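Local coordinates for OsmC-like protein (Jannaschia sp., PDB 3CJE) that probably acts as a hydroperoxide resistance protein of the OsmC family, reducing organic or inorganic peroxides, at residues A[72-75]-A[76-80]. Residues are numbered along the deposited sequence; the frame is centred on the assembly and turned at random.
Sequences GCVM and TQIRA
The flat amide of Q77 stands beside C73, one turn back along the helix, with its NE2 4.0 Å from C73 SG. The thiol sulfur and the C73 carbonyl oxygen lie on opposite sides of the amide plane, the sulfur beyond NE2 and the oxygen beside the CG–NE2 edge; neither covers the face, while OE1 points away and makes a weak hydrogen bond to the hydroxyl of Y109 of the second subunit. With chi1 -48°, Q77 CG lies beside its own backbone N, 3.2 Å from C73 O; the bend at chi2 (-56°) then turns the amide back toward C73. A second flat group, the G72 peptide carbonyl, takes a donor on each face: T76 N at 2.9 Å from G72 O and T76 OG1 at 2.8 Å. T76 CG2 is anti to the backbone N, which turns OG1 back over the preceding turn and gives the buried hydroxyl an acceptor within the helix. Further along, I78 N bonds V74 O at 3.1 Å in a nearly straight N-H...O contact (171°), and V74 CG1 and I78 CD1 meet at 3.9 Å, the two side chains running side by side. R79 N closes the next turn on M75 O, and the aliphatic part of R79 passes that oxygen before its guanidinium group leaves the helix for the backbone oxygens of R28 and V24 and for N29 OD1. I78 and Q77 pack on helix 128-141, whereas M75 leans on strand 28-37. C73 also touches C142 of its own chain and P62 of the second subunit. Such a buried i to i+4 ladder in helix 62-81, placing a helical cysteine beside a second cysteine near the subunit interface, is consistent with the cysteine-pair peroxidase site of the OsmC/Ohr fold.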
ATOM      1  N   GLY A  72       5.787   5.260  -5.483  1.00 14.99           N
ATOM      2  CA  GLY A  72       6.713   6.128  -4.776  1.00 16.59           C
ATOM      3  C   GLY A  72       7.868   5.374  -4.141  1.00 17.12           C
ATOM      4  O   GLY A  72       8.990   5.854  -4.142  1.00 16.33           O
ATOM      5  N   CYS A  73       7.586   4.183  -3.627  1.00 16.63           N
ATOM      6  CA  CYS A  73       8.623   3.333  -2.985  1.00 17.24           C
ATOM      7  C   CYS A  73       9.672   2.925  -4.036  1.00 16.18           C
ATOM      8  O   CYS A  73      10.878   3.121  -3.855  1.00 17.39           O
ATOM      9  CB  CYS A  73       7.994   2.134  -2.307  1.00 19.07           C
ATOM     10  SG  CYS A  73       9.184   1.344  -1.111  1.00 28.52           S
ATOM     11  N   VAL A  74       9.203   2.443  -5.180  1.00 16.11           N
ATOM     12  CA  VAL A  74      10.080   2.033  -6.275  1.00 15.88           C
ATOM     13  C   VAL A  74      10.930   3.206  -6.734  1.00 14.72           C
ATOM     14  O   VAL A  74      12.149   3.124  -6.864  1.00 16.41           O
ATOM     15  CB  VAL A  74       9.259   1.466  -7.464  1.00 17.64           C
ATOM     16  CG1 VAL A  74      10.128   1.307  -8.738  1.00 23.78           C
ATOM     17  CG2 VAL A  74       8.646   0.100  -7.056  1.00 21.18           C
HETATM   18  N   MSE A  75      10.274   4.346  -6.967  1.00 15.45           N
HETATM   19  CA  MSE A  75      10.970   5.557  -7.418  1.00 15.32           C
HETATM   20  C   MSE A  75      12.018   6.024  -6.425  1.00 15.87           C
HETATM   21  O   MSE A  75      13.130   6.403  -6.816  1.00 15.82           O
HETATM   22  CB  MSE A  75       9.938   6.663  -7.699  1.00 15.73           C
HETATM   23  CG  MSE A  75       9.095   6.375  -8.865  1.00 14.11           C
HETATM   24 SE   MSE A  75       7.768   7.769  -9.118  0.75 20.37          SE
HETATM   25  CE  MSE A  75       8.978   9.100  -9.850  1.00 18.70           C
ATOM     26  N   THR A  76      11.673   5.998  -5.139  1.00 14.75           N
ATOM     27  CA  THR A  76      12.600   6.403  -4.106  1.00 15.65           C
ATOM     28  C   THR A  76      13.869   5.552  -4.131  1.00 14.64           C
ATOM     29  O   THR A  76      14.980   6.084  -4.050  1.00 17.23           O
ATOM     30  CB  THR A  76      11.908   6.411  -2.723  1.00 19.41           C
ATOM     31  OG1 THR A  76      10.873   7.413  -2.750  1.00 22.24           O
ATOM     32  CG2 THR A  76      12.911   6.753  -1.617  1.00 24.11           C
ATOM     33  N   GLN A  77      13.731   4.230  -4.274  1.00 15.62           N
ATOM     34  CA  GLN A  77      14.916   3.364  -4.290  1.00 15.05           C
ATOM     35  C   GLN A  77      15.773   3.618  -5.535  1.00 13.79           C
ATOM     36  O   GLN A  77      17.000   3.628  -5.464  1.00 15.55           O
ATOM     37  CB  GLN A  77      14.524   1.884  -4.240  1.00 18.18           C
ATOM     38  CG  GLN A  77      13.510   1.479  -3.189  1.00 24.37           C
ATOM     39  CD  GLN A  77      13.937   1.853  -1.849  1.00 28.49           C
ATOM     40  OE1 GLN A  77      15.121   1.685  -1.508  1.00 27.76           O
ATOM     41  NE2 GLN A  77      13.009   2.384  -1.057  1.00 33.08           N
ATOM     42  N   ILE A  78      15.129   3.787  -6.702  1.00 14.61           N
ATOM     43  CA  ILE A  78      15.861   4.140  -7.913  1.00 15.34           C
ATOM     44  C   ILE A  78      16.700   5.395  -7.709  1.00 15.25           C
ATOM     45  O   ILE A  78      17.906   5.445  -8.020  1.00 16.01           O
ATOM     46  CB  ILE A  78      14.921   4.296  -9.106  1.00 13.25           C
ATOM     47  CG1 ILE A  78      14.310   2.944  -9.480  1.00 15.55           C
ATOM     48  CG2 ILE A  78      15.651   4.897 -10.323  1.00 15.89           C
ATOM     49  CD1 ILE A  78      13.152   3.043 -10.480  1.00 17.82           C
ATOM     50  N   ARG A  79      16.071   6.430  -7.151  1.00 15.24           N
ATOM     51  CA  ARG A  79      16.738   7.698  -6.926  1.00 15.83           C
ATOM     52  C   ARG A  79      17.834   7.612  -5.872  1.00 17.72           C
ATOM     53  O   ARG A  79      18.889   8.215  -6.057  1.00 18.47           O
ATOM     54  CB  ARG A  79      15.718   8.788  -6.597  1.00 16.80           C
ATOM     55  CG  ARG A  79      14.722   9.044  -7.720  1.00 17.79           C
ATOM     56  CD  ARG A  79      13.666  10.068  -7.333  1.00 18.08           C
ATOM     57  NE  ARG A  79      14.198  11.419  -7.475  1.00 17.38           N
ATOM     58  CZ  ARG A  79      13.495  12.529  -7.272  1.00 20.52           C
ATOM     59  NH1 ARG A  79      12.266  12.478  -6.901  1.00 18.29           N
ATOM     60  NH2 ARG A  79      14.056  13.678  -7.487  1.00 22.57           N
ATOM     61  N   ALA A  80      17.604   6.847  -4.811  1.00 15.53           N
ATOM     62  CA  ALA A  80      18.575   6.670  -3.732  1.00 15.12           C
ATOM     63  C   ALA A  80      19.795   5.860  -4.183  1.00 17.01           C
ATOM     64  O   ALA A  80      20.907   6.083  -3.718  1.00 15.88           O
ATOM     65  CB  ALA A  80      17.928   6.004  -2.525  1.00 17.78           C
TER